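Local coordinates for HAT1-interacting factor 1 (Saccharomyces cerevisiae, PDB 4NQ0), which chaperones histones H3 and H4 as a component of the nuclear HAT-B histone acetyltransferase complex, and also binds the histone H2A-H2B dimer, at residues A[184-187]-A[188-191]; A[239-242]-A[243-247]; A[273-276]-A[277-281]; A[288-291]-A[292-295]; A[337-341]-A[342-346]. One frame throughout, in Å; residues are numbered along the deposited sequence.

Interaction 1: A[184-187]-A[188-191]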
loop_
_atom_site.group_PDB
_atom_site.type_symbol
_atom_site.label_atom_id
_atom_site.label_comp_id
_atom_site.label_asym_id
_atom_site.label_seq_id
_atom_site.Cartn_x
_atom_site.Cartn_y
_atom_site.Cartn_z
ATOM N N GLU A 184 -0.485 2.532 -14.160
ATOM C CA GLU A 184 -0.525 3.440 -15.306
ATOM C C GLU A 184 0.734 3.305 -16.142
ATOM O O GLU A 184 1.772 2.859 -15.648
ATOM C CB GLU A 184 -0.636 4.892 -14.849
ATOM C CG GLU A 184 -1.840 5.233 -13.989
ATOM C CD GLU A 184 -1.781 6.670 -13.490
ATOM O OE1 GLU A 184 -1.346 7.549 -14.269
ATOM O OE2 GLU A 184 -2.155 6.925 -12.321
ATOM N N ASP A 185 0.636 3.711 -17.404
ATOM C CA ASP A 185 1.790 3.816 -18.283
ATOM C C ASP A 185 2.709 4.911 -17.784
ATOM O O ASP A 185 2.257 5.958 -17.317
ATOM C CB ASP A 185 1.360 4.152 -19.718
ATOM C CG ASP A 185 2.473 3.928 -20.734
ATOM O OD1 ASP A 185 2.352 2.973 -21.525
ATOM O OD2 ASP A 185 3.467 4.688 -20.755
ATOM N N VAL A 186 4.009 4.678 -17.934
ATOM C CA VAL A 186 5.020 5.611 -17.461
ATOM C C VAL A 186 4.981 6.963 -18.189
ATOM O O VAL A 186 5.604 7.929 -17.744
ATOM C CB VAL A 186 6.423 4.983 -17.531
ATOM C CG1 VAL A 186 6.912 4.888 -18.977
ATOM C CG2 VAL A 186 7.381 5.769 -16.658
ATOM N N SER A 187 4.241 7.034 -19.298
ATOM C CA SER A 187 3.995 8.307 -19.984
ATOM C C SER A 187 3.216 9.317 -19.133
ATOM O O SER A 187 3.270 10.512 -19.402
ATOM C CB SER A 187 3.258 8.077 -21.311
ATOM O OG SER A 187 1.924 7.644 -21.098
ATOM N N GLN A 188 2.504 8.844 -18.110
ATOM C CA GLN A 188 1.684 9.723 -17.274
ATOM C C GLN A 188 2.397 10.189 -15.989
ATOM O O GLN A 188 1.785 10.814 -15.124
ATOM C CB GLN A 188 0.340 9.049 -16.982
ATOM C CG GLN A 188 -0.593 9.073 -18.211
ATOM C CD GLN A 188 -1.790 8.155 -18.093
ATOM O OE1 GLN A 188 -2.223 7.795 -16.992
ATOM N NE2 GLN A 188 -2.334 7.767 -19.232
ATOM N N LEU A 189 3.700 9.911 -15.907
ATOM C CA LEU A 189 4.554 10.295 -14.782
ATOM C C LEU A 189 4.737 11.806 -14.735
ATOM O O LEU A 189 5.004 12.424 -15.763
ATOM C CB LEU A 189 5.932 9.642 -14.967
ATOM C CG LEU A 189 6.969 9.677 -13.832
ATOM C CD1 LEU A 189 6.474 8.938 -12.603
ATOM C CD2 LEU A 189 8.277 9.072 -14.319
ATOM N N ARG A 190 4.585 12.406 -13.557
ATOM C CA ARG A 190 4.857 13.841 -13.401
ATOM C C ARG A 190 6.339 14.096 -13.602
ATOM O O ARG A 190 7.173 13.354 -13.092
ATOM C CB ARG A 190 4.439 14.350 -12.027
ATOM C CG ARG A 190 4.739 15.831 -11.821
ATOM C CD ARG A 190 4.093 16.381 -10.558
ATOM N NE ARG A 190 2.642 16.423 -10.689
ATOM C CZ ARG A 190 1.963 17.326 -11.404
ATOM N NH1 ARG A 190 2.585 18.312 -12.060
ATOM N NH2 ARG A 190 0.644 17.243 -11.463
ATOM N N LYS A 191 6.652 15.128 -14.382
ATOM C CA LYS A 191 8.033 15.502 -14.673
ATOM C C LYS A 191 8.446 16.780 -13.940
ATOM O O LYS A 191 9.632 16.988 -13.709
ATOM C CB LYS A 191 8.246 15.672 -16.180
ATOM C CG LYS A 191 7.980 14.419 -17.008
ATOM C CD LYS A 191 9.006 13.321 -16.754
ATOM C CE LYS A 191 8.837 12.153 -17.752
ATOM N NZ LYS A 191 9.991 11.177 -17.784
HETATM O O HOH W 1 5.618 11.617 -18.202
#
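An Asx turn opens this short 3-10 turn, and its residues Asp-185, Ser-187, Gln-188 and Leu-189 are tied mostly through the backbone. Gln-188 N donates to Asp-185 O at 3.0 Å. The bond is nearly straight at the hydrogen (169°). One residue on, Leu-189 N reaches Val-186 O at 3.3 Å, a weak bond. The Asx turn itself is made by the carboxylate of Asp-185. Asp-185 OD2 accepts from Ser-187 N at 2.9 Å, using the lone pair that faces away from OD1. Ser-187 OG adds a weak bond to the same oxygen. The serine hydroxyl is placed for this by a chi1 of 69°, between the backbone N and the carbonyl carbon. A water bridges two carbonyls: it donates to Ser-187 O and, at 2.6 Å, to Leu-189 O. The apolar part is small: Val-186 CG2 meets Leu-189 CD2 at 4.1 Å.

The segment lies in the region important for interaction with histones H3-H4 and H2A-H2B, in the loop between helices 61-77 and 202-218. Leu-189 is buried and packs on Gln-212 and Met-215 of helix 202-218. Glu-184 rests on Ala-211 and Met-215 of the same helix.

Interaction 2: A[239-242]-A[243-247]; sequences YILM and GDIER
Helix 229-248 belongs to the predicted second TPR repeat, and here Ile-240, Leu-241 and Met-242 meet Asp-244, Ile-245 and Glu-246 one turn on. The backbone is regular alpha helix. Asp-244 N donates to Ile-240 O at 2.8 Å, and Ile-245 N to Leu-241 O at 3.0 Å. The apolar side-chain contact is between branch ends: Leu-241 CD2 touches Ile-245 CD1 at 4.1 Å. Ile-245 has CG1 anti to the carbonyl carbon (chi1 -67°) and an extended chi2, which carries CD1 back to the leucine.

The acidic side chains fold back along the helix. Asp-244 OD1 lies 3.9 Å from Ile-240 CG2, a methyl contact beside the carboxylate. Its OD2 is hydrogen-bonded to Tyr-259 OH. Arg-247 NH1 is a long 3.9 Å from Asp-244 OD2, and the oxygen is well out of the guanidinium plane, so the attraction is probably one of charge alone. Gly-243 and Met-242 are buried, and Met-242 packs on Leu-210 and Leu-214 of helix 202-218.

Glu-246 CG passes 3.2 Å from Met-242 O. Its carboxylate is held by Arg-254 and His-258 of helix 252-266. The buried Glu-246 thus has both oxygens satisfied by outside partners, one of them a salt bridge that would probably favour its charged form.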
loop_
_atom_site.group_PDB
_atom_site.type_symbol
_atom_site.label_atom_id
_atom_site.label_comp_id
_atom_site.label_asym_id
_atom_site.label_seq_id
_atom_site.Cartn_x
_atom_site.Cartn_y
_atom_site.Cartn_z
ATOM N N TYR A 239 0.429 -0.929 -2.091
ATOM C CA TYR A 239 -1.023 -1.071 -1.968
ATOM C C TYR A 239 -1.452 -1.002 -0.506
ATOM O O TYR A 239 -2.479 -0.395 -0.201
ATOM C CB TYR A 239 -1.541 -2.353 -2.647
ATOM C CG TYR A 239 -1.760 -2.219 -4.141
ATOM C CD1 TYR A 239 -2.552 -1.200 -4.660
ATOM C CD2 TYR A 239 -1.197 -3.123 -5.034
ATOM C CE1 TYR A 239 -2.766 -1.073 -6.025
ATOM C CE2 TYR A 239 -1.400 -3.005 -6.397
ATOM C CZ TYR A 239 -2.177 -1.980 -6.885
ATOM O OH TYR A 239 -2.366 -1.880 -8.223
ATOM N N ILE A 240 -0.676 -1.601 0.396
ATOM C CA ILE A 240 -0.944 -1.479 1.833
ATOM C C ILE A 240 -0.908 -0.010 2.264
ATOM O O ILE A 240 -1.798 0.455 2.981
ATOM C CB ILE A 240 0.052 -2.292 2.716
ATOM C CG1 ILE A 240 -0.080 -3.809 2.484
ATOM C CG2 ILE A 240 -0.164 -1.975 4.199
ATOM C CD1 ILE A 240 -1.443 -4.417 2.860
ATOM N N LEU A 241 0.107 0.725 1.832
ATOM C CA LEU A 241 0.209 2.150 2.171
ATOM C C LEU A 241 -0.977 2.932 1.609
ATOM O O LEU A 241 -1.552 3.753 2.301
ATOM C CB LEU A 241 1.506 2.764 1.623
ATOM C CG LEU A 241 2.396 3.580 2.561
ATOM C CD1 LEU A 241 3.520 4.241 1.723
ATOM C CD2 LEU A 241 1.646 4.636 3.389
ATOM N N MET A 242 -1.321 2.689 0.348
ATOM C CA MET A 242 -2.508 3.299 -0.244
ATOM C C MET A 242 -3.738 3.010 0.613
ATOM O O MET A 242 -4.502 3.910 0.927
ATOM C CB MET A 242 -2.742 2.782 -1.654
ATOM C CG MET A 242 -1.805 3.358 -2.683
ATOM S SD MET A 242 -2.238 2.688 -4.280
ATOM C CE MET A 242 -1.257 3.724 -5.347
ATOM N N GLY A 243 -3.885 1.756 1.033
ATOM C CA GLY A 243 -4.999 1.375 1.883
ATOM C C GLY A 243 -5.009 2.116 3.204
ATOM O O GLY A 243 -6.046 2.644 3.617
ATOM N N ASP A 244 -3.853 2.165 3.865
ATOM C CA ASP A 244 -3.733 2.859 5.148
ATOM C C ASP A 244 -4.177 4.306 5.009
ATOM O O ASP A 244 -4.964 4.796 5.809
ATOM C CB ASP A 244 -2.297 2.831 5.665
ATOM C CG ASP A 244 -1.829 1.442 6.085
ATOM O OD1 ASP A 244 -0.602 1.292 6.246
ATOM O OD2 ASP A 244 -2.659 0.514 6.274
ATOM N N ILE A 245 -3.685 4.989 3.983
ATOM C CA ILE A 245 -4.054 6.397 3.755
ATOM C C ILE A 245 -5.557 6.549 3.501
ATOM O O ILE A 245 -6.219 7.408 4.089
ATOM C CB ILE A 245 -3.282 6.996 2.568
ATOM C CG1 ILE A 245 -1.792 7.097 2.893
ATOM C CG2 ILE A 245 -3.832 8.387 2.204
ATOM C CD1 ILE A 245 -0.921 7.405 1.687
ATOM N N GLU A 246 -6.094 5.703 2.630
ATOM C CA GLU A 246 -7.519 5.754 2.310
ATOM C C GLU A 246 -8.366 5.465 3.546
ATOM O O GLU A 246 -9.371 6.121 3.763
ATOM C CB GLU A 246 -7.851 4.787 1.172
ATOM C CG GLU A 246 -7.253 5.212 -0.155
ATOM C CD GLU A 246 -7.284 4.133 -1.213
ATOM O OE1 GLU A 246 -7.114 2.933 -0.880
ATOM O OE2 GLU A 246 -7.475 4.491 -2.392
ATOM N N ARG A 247 -7.945 4.503 4.359
ATOM C CA ARG A 247 -8.597 4.231 5.644
ATOM C C ARG A 247 -8.588 5.476 6.540
ATOM O O ARG A 247 -9.622 5.881 7.081
ATOM C CB ARG A 247 -7.905 3.063 6.360
ATOM C CG ARG A 247 -8.633 2.571 7.607
ATOM C CD ARG A 247 -7.945 1.386 8.264
ATOM N NE ARG A 247 -6.545 1.662 8.610
ATOM C CZ ARG A 247 -5.777 0.871 9.361
ATOM N NH1 ARG A 247 -4.514 1.221 9.601
ATOM N NH2 ARG A 247 -6.256 -0.255 9.884
#

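Interaction 3: A[273-276]-A[277-281]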
loop_
_atom_site.group_PDB
_atom_site.type_symbol
_atom_site.label_atom_id
_atom_site.label_comp_id
_atom_site.label_asym_id
_atom_site.label_seq_id
_atom_site.Cartn_x
_atom_site.Cartn_y
_atom_site.Cartn_z
ATOM N N GLU A 273 8.901 -16.832 5.708
ATOM C CA GLU A 273 8.435 -16.314 6.999
ATOM C C GLU A 273 7.943 -14.870 6.868
ATOM O O GLU A 273 6.887 -14.517 7.398
ATOM C CB GLU A 273 9.572 -16.393 8.033
ATOM C CG GLU A 273 9.194 -16.024 9.477
ATOM C CD GLU A 273 10.416 -15.705 10.361
ATOM O OE1 GLU A 273 10.231 -15.059 11.418
ATOM O OE2 GLU A 273 11.556 -16.088 10.008
ATOM N N GLN A 274 8.703 -14.050 6.148
ATOM C CA GLN A 274 8.376 -12.634 5.967
ATOM C C GLN A 274 7.178 -12.439 5.038
ATOM O O GLN A 274 6.436 -11.465 5.168
ATOM C CB GLN A 274 9.577 -11.868 5.409
ATOM C CG GLN A 274 10.759 -11.760 6.367
ATOM C CD GLN A 274 11.796 -12.866 6.190
ATOM O OE1 GLN A 274 11.471 -13.992 5.809
ATOM N NE2 GLN A 274 13.053 -12.545 6.473
ATOM N N VAL A 275 7.014 -13.361 4.094
ATOM C CA VAL A 275 5.887 -13.344 3.172
ATOM C C VAL A 275 4.618 -13.688 3.939
ATOM O O VAL A 275 3.581 -13.049 3.773
ATOM C CB VAL A 275 6.104 -14.341 2.011
ATOM C CG1 VAL A 275 4.808 -14.603 1.265
ATOM C CG2 VAL A 275 7.189 -13.814 1.063
ATOM N N THR A 276 4.724 -14.686 4.809
ATOM C CA THR A 276 3.613 -15.090 5.653
ATOM C C THR A 276 3.169 -13.962 6.578
ATOM O O THR A 276 1.969 -13.753 6.757
ATOM C CB THR A 276 3.967 -16.354 6.439
ATOM O OG1 THR A 276 4.210 -17.401 5.501
ATOM C CG2 THR A 276 2.828 -16.770 7.364
ATOM N N GLU A 277 4.119 -13.208 7.126
ATOM C CA GLU A 277 3.776 -12.063 7.979
ATOM C C GLU A 277 2.975 -11.006 7.231
ATOM O O GLU A 277 2.061 -10.423 7.780
ATOM C CB GLU A 277 5.030 -11.402 8.554
ATOM C CG GLU A 277 5.699 -12.214 9.655
ATOM C CD GLU A 277 7.131 -11.768 9.914
ATOM O OE1 GLU A 277 7.919 -12.592 10.433
ATOM O OE2 GLU A 277 7.465 -10.596 9.592
ATOM N N LYS A 278 3.339 -10.753 5.981
ATOM C CA LYS A 278 2.666 -9.726 5.195
ATOM C C LYS A 278 1.276 -10.186 4.763
ATOM O O LYS A 278 0.321 -9.409 4.783
ATOM C CB LYS A 278 3.538 -9.306 4.012
ATOM C CG LYS A 278 4.777 -8.492 4.452
ATOM C CD LYS A 278 5.584 -7.986 3.278
ATOM C CE LYS A 278 6.655 -6.983 3.722
ATOM N NZ LYS A 278 6.077 -5.648 4.066
ATOM N N VAL A 279 1.158 -11.456 4.404
ATOM C CA VAL A 279 -0.136 -12.030 4.070
ATOM C C VAL A 279 -1.086 -11.857 5.250
ATOM O O VAL A 279 -2.188 -11.336 5.093
ATOM C CB VAL A 279 -0.008 -13.516 3.676
ATOM C CG1 VAL A 279 -1.384 -14.180 3.585
ATOM C CG2 VAL A 279 0.735 -13.635 2.350
ATOM N N ILE A 280 -0.640 -12.269 6.433
ATOM C CA ILE A 280 -1.456 -12.204 7.647
ATOM C C ILE A 280 -1.831 -10.766 7.965
ATOM O O ILE A 280 -2.976 -10.471 8.291
ATOM C CB ILE A 280 -0.717 -12.803 8.879
ATOM C CG1 ILE A 280 -0.451 -14.307 8.703
ATOM C CG2 ILE A 280 -1.518 -12.566 10.154
ATOM C CD1 ILE A 280 -1.682 -15.132 8.565
ATOM N N GLN A 281 -0.858 -9.870 7.876
ATOM C CA GLN A 281 -1.111 -8.446 8.088
ATOM C C GLN A 281 -2.199 -7.892 7.148
ATOM O O GLN A 281 -3.098 -7.182 7.586
ATOM C CB GLN A 281 0.185 -7.653 7.913
ATOM C CG GLN A 281 -0.023 -6.148 7.976
ATOM C CD GLN A 281 1.255 -5.364 7.828
ATOM O OE1 GLN A 281 2.107 -5.675 6.991
ATOM N NE2 GLN A 281 1.382 -4.315 8.624
#
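Glu-273 and Glu-277 extend side by side in the same direction from the first turn of helix 273-290. Glu-273 OE1 and Glu-277 OE1 come within 3.5 Å of each other. The two carboxylate planes are turned 78° apart. If both are ionised, the approach is probably unfavourable, unless solvent eases it. The first torsion of Glu-277 (chi1 -73°) puts CG beside its own backbone N and turns the chain back toward Glu-273.

On another side of the turn the contact is apolar. Val-275 CG1 meets Val-279 CG2 at 4.3 Å. Val-279 CG2 also lies 3.2 Å from Val-275 O. Thr-276 CG2 faces Ile-280 CG1 at 4.3 Å, and its OG1 bonds back to Ala-272 O.

The backbone sets this spacing. Val-279 N donates to Val-275 O at 3.0 Å, and Ile-280 N to Thr-276 O at 3.0 Å. The bond from Lys-278 N to Gln-274 O is longer, 3.3 Å. Farther out, Lys-278 NZ makes a salt bridge with Asp-237. Val-279 packs on Leu-263 and Tyr-266 of helix 252-266. Ile-280 packs on Leu-311 and Leu-312 of helix 298-316.

The arrangement is that of an amphipathic helix in a helical-repeat array, with apolar residues against neighbouring helices and acids on the exposed side. It lies in the region that interacts with H2A-H2B.

Interaction 4: A[288-291]-A[292-295]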
loop_
_atom_site.group_PDB
_atom_site.type_symbol
_atom_site.label_atom_id
_atom_site.label_comp_id
_atom_site.label_asym_id
_atom_site.label_seq_id
_atom_site.Cartn_x
_atom_site.Cartn_y
_atom_site.Cartn_z
ATOM N N ASP A 288 -10.251 -5.073 9.419
ATOM C CA ASP A 288 -10.330 -3.853 10.197
ATOM C C ASP A 288 -11.038 -2.734 9.423
ATOM O O ASP A 288 -11.809 -1.984 10.001
ATOM C CB ASP A 288 -8.945 -3.383 10.648
ATOM C CG ASP A 288 -9.005 -2.575 11.932
ATOM O OD1 ASP A 288 -9.321 -3.166 12.982
ATOM O OD2 ASP A 288 -8.741 -1.355 11.889
ATOM N N ALA A 289 -10.776 -2.629 8.128
ATOM C CA ALA A 289 -11.470 -1.667 7.287
ATOM C C ALA A 289 -12.919 -2.105 7.056
ATOM O O ALA A 289 -13.827 -1.286 7.103
ATOM C CB ALA A 289 -10.749 -1.502 5.964
ATOM N N LEU A 290 -13.112 -3.403 6.835
ATOM C CA LEU A 290 -14.425 -3.994 6.593
ATOM C C LEU A 290 -15.445 -3.711 7.687
ATOM O O LEU A 290 -16.635 -3.602 7.403
ATOM C CB LEU A 290 -14.282 -5.508 6.402
ATOM C CG LEU A 290 -15.367 -6.337 5.726
ATOM C CD1 LEU A 290 -15.896 -5.683 4.463
ATOM C CD2 LEU A 290 -14.796 -7.730 5.415
ATOM N N ARG A 291 -15.003 -3.579 8.935
ATOM C CA ARG A 291 -15.965 -3.275 10.005
ATOM C C ARG A 291 -16.638 -1.910 9.830
ATOM O O ARG A 291 -17.760 -1.722 10.279
ATOM C CB ARG A 291 -15.340 -3.426 11.394
ATOM C CG ARG A 291 -14.254 -2.445 11.713
ATOM C CD ARG A 291 -13.290 -2.997 12.768
ATOM N NE ARG A 291 -13.817 -2.782 14.112
ATOM C CZ ARG A 291 -13.256 -2.016 15.051
ATOM N NH1 ARG A 291 -12.102 -1.389 14.832
ATOM N NH2 ARG A 291 -13.851 -1.892 16.231
ATOM N N TRP A 292 -15.986 -0.984 9.128
ATOM C CA TRP A 292 -16.516 0.365 8.960
ATOM C C TRP A 292 -17.285 0.602 7.657
ATOM O O TRP A 292 -17.886 1.666 7.481
ATOM C CB TRP A 292 -15.374 1.377 9.073
ATOM C CG TRP A 292 -14.628 1.189 10.340
ATOM C CD1 TRP A 292 -13.346 0.743 10.482
ATOM C CD2 TRP A 292 -15.141 1.378 11.662
ATOM N NE1 TRP A 292 -13.020 0.662 11.819
ATOM C CE2 TRP A 292 -14.105 1.045 12.564
ATOM C CE3 TRP A 292 -16.375 1.809 12.173
ATOM C CZ2 TRP A 292 -14.260 1.132 13.948
ATOM C CZ3 TRP A 292 -16.532 1.894 13.552
ATOM C CH2 TRP A 292 -15.476 1.557 14.426
ATOM N N VAL A 293 -17.268 -0.363 6.744
ATOM C CA VAL A 293 -17.914 -0.172 5.457
ATOM C C VAL A 293 -19.394 -0.544 5.582
ATOM O O VAL A 293 -19.730 -1.681 5.912
ATOM C CB VAL A 293 -17.184 -0.954 4.332
ATOM C CG1 VAL A 293 -17.345 -2.443 4.509
ATOM C CG2 VAL A 293 -17.684 -0.509 2.956
ATOM N N ASP A 294 -20.274 0.433 5.346
ATOM C CA ASP A 294 -21.709 0.243 5.557
ATOM C C ASP A 294 -22.334 -0.644 4.483
ATOM O O ASP A 294 -23.253 -1.414 4.765
ATOM C CB ASP A 294 -22.457 1.586 5.578
ATOM C CG ASP A 294 -22.097 2.457 6.780
ATOM O OD1 ASP A 294 -22.847 2.430 7.780
ATOM O OD2 ASP A 294 -21.077 3.186 6.714
ATOM N N GLN A 295 -21.817 -0.547 3.264
ATOM C CA GLN A 295 -22.479 -1.144 2.100
ATOM C C GLN A 295 -22.128 -2.605 1.779
ATOM O O GLN A 295 -22.558 -3.126 0.752
ATOM C CB GLN A 295 -22.277 -0.239 0.870
ATOM C CG GLN A 295 -23.503 0.651 0.572
ATOM C CD GLN A 295 -24.150 1.234 1.833
ATOM O OE1 GLN A 295 -23.486 1.886 2.640
ATOM N NE2 GLN A 295 -25.447 0.991 2.005
#
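Arg-291 and Trp-292 lie side by side, and a CH-pi contact joins them at the end of helix 273-290. The site lies in the region that interacts with H2A-H2B, at the start of the predicted third TPR repeat. Arg-291 CG sits over the face of the five-membered ring of Trp-292, 3.5 Å from its centroid and 16° off the normal. Arg-291 CG is wedged between N and C of its own backbone (chi1 66°), and the bend at chi3 brings the guanidinium back along the indole. Trp-292 CZ2 then stands over the guanidinium centre, and Arg-291 NH1 is 3.4 Å from Trp-292 CZ2. The two planes are 53° apart, so this is no parallel stack.

The apolar contact is Leu-290 CD1 on Val-293 CG1, at 3.5 Å. The hydrogen bonds are of the backbone. Trp-292 N donates to Ala-289 O at 3.0 Å. Val-293 N to Leu-290 O is weak at 3.4 Å.

The charged contacts reach farther. Arg-291 NH1 is a long 3.8 Å from Asp-288 OD1, while NE makes a salt bridge with Asp-336. With an alanine here, Asp-336 is likely to lose its mate and the indole its aliphatic cover over one face.

The exposed indole also meets Phe-252. The arginine thus does two jobs: its CG methylene covers one face of the indole, and its charge ties this helix end to helix 323-344.

Interaction 5: A[337-341]-A[342-346]; sequences IDEVQ and ENQQH
Asn-343 ND2 donates to Glu-339 OE2 at 3.2 Å, a side-chain bond across one helical turn. The oxygen is met from above the carboxylate plane, 44° out of it, and the carboxylate and amide planes are 85° apart. Glu-339 bends at chi2 (67°), which turns its carboxylate toward the asparagine. Were a leucine in place of this glutamate, the Asn-343 amide would probably lose its acceptor and be free to turn.

The backbone widens here. Asn-343 N still bonds to Glu-339 O at 3.0 Å. Val-340 O then takes two donors: Gln-345 N at 3.0 Å, five residues on, and Gln-344 N at 3.2 Å, which is weak. This is the wider pi-type turn near the end of the helix.

Side-chain packing is limited to a few contacts. Val-340 CG2 lies 3.9 Å from Gln-344 OE1, which is hydrogen-bonded to Lys-301. Gln-341 CG is 4.1 Å from Gln-345 OE1. Toward the neighbouring helix 298-316, Val-340 packs on Ala-298 and Leu-302, and Gln-345 on Leu-302.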
loop_
_atom_site.group_PDB
_atom_site.type_symbol
_atom_site.label_atom_id
_atom_site.label_comp_id
_atom_site.label_asym_id
_atom_site.label_seq_id
_atom_site.Cartn_x
_atom_site.Cartn_y
_atom_site.Cartn_z
ATOM N N ILE A 337 -16.626 -9.969 14.545
ATOM C CA ILE A 337 -17.670 -10.975 14.385
ATOM C C ILE A 337 -18.834 -10.681 15.331
ATOM O O ILE A 337 -19.985 -10.595 14.904
ATOM C CB ILE A 337 -17.124 -12.400 14.642
ATOM C CG1 ILE A 337 -16.203 -12.820 13.495
ATOM C CG2 ILE A 337 -18.264 -13.403 14.796
ATOM C CD1 ILE A 337 -15.360 -14.030 13.793
ATOM N N ASP A 338 -18.521 -10.499 16.612
ATOM C CA ASP A 338 -19.542 -10.131 17.610
ATOM C C ASP A 338 -20.372 -8.922 17.172
ATOM O O ASP A 338 -21.588 -8.992 17.138
ATOM C CB ASP A 338 -18.897 -9.843 18.962
ATOM C CG ASP A 338 -18.200 -11.059 19.548
ATOM O OD1 ASP A 338 -17.326 -10.861 20.409
ATOM O OD2 ASP A 338 -18.507 -12.206 19.137
ATOM N N GLU A 339 -19.707 -7.822 16.845
ATOM C CA GLU A 339 -20.386 -6.603 16.390
ATOM C C GLU A 339 -21.407 -6.877 15.280
ATOM O O GLU A 339 -22.554 -6.451 15.371
ATOM C CB GLU A 339 -19.359 -5.575 15.911
ATOM C CG GLU A 339 -19.937 -4.358 15.166
ATOM C CD GLU A 339 -20.770 -3.444 16.052
ATOM O OE1 GLU A 339 -20.662 -3.540 17.294
ATOM O OE2 GLU A 339 -21.530 -2.619 15.498
ATOM N N VAL A 340 -20.993 -7.597 14.244
ATOM C CA VAL A 340 -21.886 -7.890 13.125
ATOM C C VAL A 340 -23.001 -8.871 13.511
ATOM O O VAL A 340 -24.171 -8.650 13.183
ATOM C CB VAL A 340 -21.102 -8.412 11.904
ATOM C CG1 VAL A 340 -22.048 -8.868 10.794
ATOM C CG2 VAL A 340 -20.169 -7.326 11.397
ATOM N N GLN A 341 -22.657 -9.940 14.222
ATOM C CA GLN A 341 -23.672 -10.919 14.619
ATOM C C GLN A 341 -24.775 -10.310 15.485
ATOM O O GLN A 341 -25.942 -10.669 15.332
ATOM C CB GLN A 341 -23.050 -12.144 15.308
ATOM C CG GLN A 341 -23.055 -13.394 14.429
ATOM C CD GLN A 341 -21.954 -14.396 14.771
ATOM O OE1 GLN A 341 -21.522 -14.506 15.917
ATOM N NE2 GLN A 341 -21.505 -15.138 13.766
ATOM N N GLU A 342 -24.412 -9.372 16.359
ATOM C CA GLU A 342 -25.355 -8.789 17.314
ATOM C C GLU A 342 -26.135 -7.586 16.772
ATOM O O GLU A 342 -27.316 -7.437 17.079
ATOM C CB GLU A 342 -24.622 -8.371 18.595
ATOM C CG GLU A 342 -23.910 -9.508 19.323
ATOM C CD GLU A 342 -24.834 -10.385 20.160
ATOM O OE1 GLU A 342 -24.508 -11.576 20.333
ATOM O OE2 GLU A 342 -25.867 -9.889 20.665
ATOM N N ASN A 343 -25.488 -6.724 15.989
ATOM C CA ASN A 343 -26.117 -5.470 15.555
ATOM C C ASN A 343 -26.546 -5.451 14.093
ATOM O O ASN A 343 -27.687 -5.111 13.780
ATOM C CB ASN A 343 -25.184 -4.288 15.820
ATOM C CG ASN A 343 -24.824 -4.144 17.289
ATOM O OD1 ASN A 343 -25.464 -4.726 18.165
ATOM N ND2 ASN A 343 -23.789 -3.366 17.563
ATOM N N GLN A 344 -25.635 -5.824 13.204
ATOM C CA GLN A 344 -25.836 -5.628 11.772
ATOM C C GLN A 344 -26.686 -6.705 11.078
ATOM O O GLN A 344 -27.420 -6.391 10.142
ATOM C CB GLN A 344 -24.479 -5.487 11.072
ATOM C CG GLN A 344 -23.608 -4.369 11.660
ATOM C CD GLN A 344 -22.348 -4.095 10.857
ATOM O OE1 GLN A 344 -22.224 -4.506 9.699
ATOM N NE2 GLN A 344 -21.409 -3.383 11.467
ATOM N N GLN A 345 -26.606 -7.956 11.525
ATOM C CA GLN A 345 -27.194 -9.066 10.761
ATOM C C GLN A 345 -28.726 -9.128 10.797
ATOM O O GLN A 345 -29.352 -9.386 9.765
ATOM C CB GLN A 345 -26.601 -10.413 11.191
ATOM C CG GLN A 345 -26.960 -11.547 10.233
ATOM C CD GLN A 345 -25.955 -12.683 10.234
ATOM O OE1 GLN A 345 -25.620 -13.235 11.284
ATOM N NE2 GLN A 345 -25.480 -13.051 9.046
ATOM N N HIS A 346 -29.318 -8.894 11.971
ATOM C CA HIS A 346 -30.781 -8.925 12.147
ATOM C C HIS A 346 -31.304 -7.641 12.789
ATOM O O HIS A 346 -30.684 -6.581 12.681
ATOM C CB HIS A 346 -31.201 -10.123 13.009
ATOM C CG HIS A 346 -30.703 -11.443 12.505
ATOM N ND1 HIS A 346 -31.357 -12.164 11.529
ATOM C CD2 HIS A 346 -29.618 -12.177 12.851
ATOM C CE1 HIS A 346 -30.692 -13.281 11.289
ATOM N NE2 HIS A 346 -29.634 -13.316 12.079
#

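In the fold
Interaction 2 is the buried one, its centre about 5 Å from the centre of the chain. Interactions 1, 3 and 5 lie at the surface, and interaction 4 is partly buried. Interactions 3 and 4 share helix 273-290, near its start and at its end. Interactions 2 and 4 touch through a long, weak ion pair, Arg-247 to Asp-288. Interactions 4 and 5 touch by packing, and both have a bond to Lys-301. Interactions 1 and 5 are the most distant, about 45 Å between centres. Chemistry follows place: acids with outside partners in the core, two like-charged acids side by side on the surface of 273-281, a cation and an indole at 288-295, and turn or helix-end bonding in interactions 1 and 5.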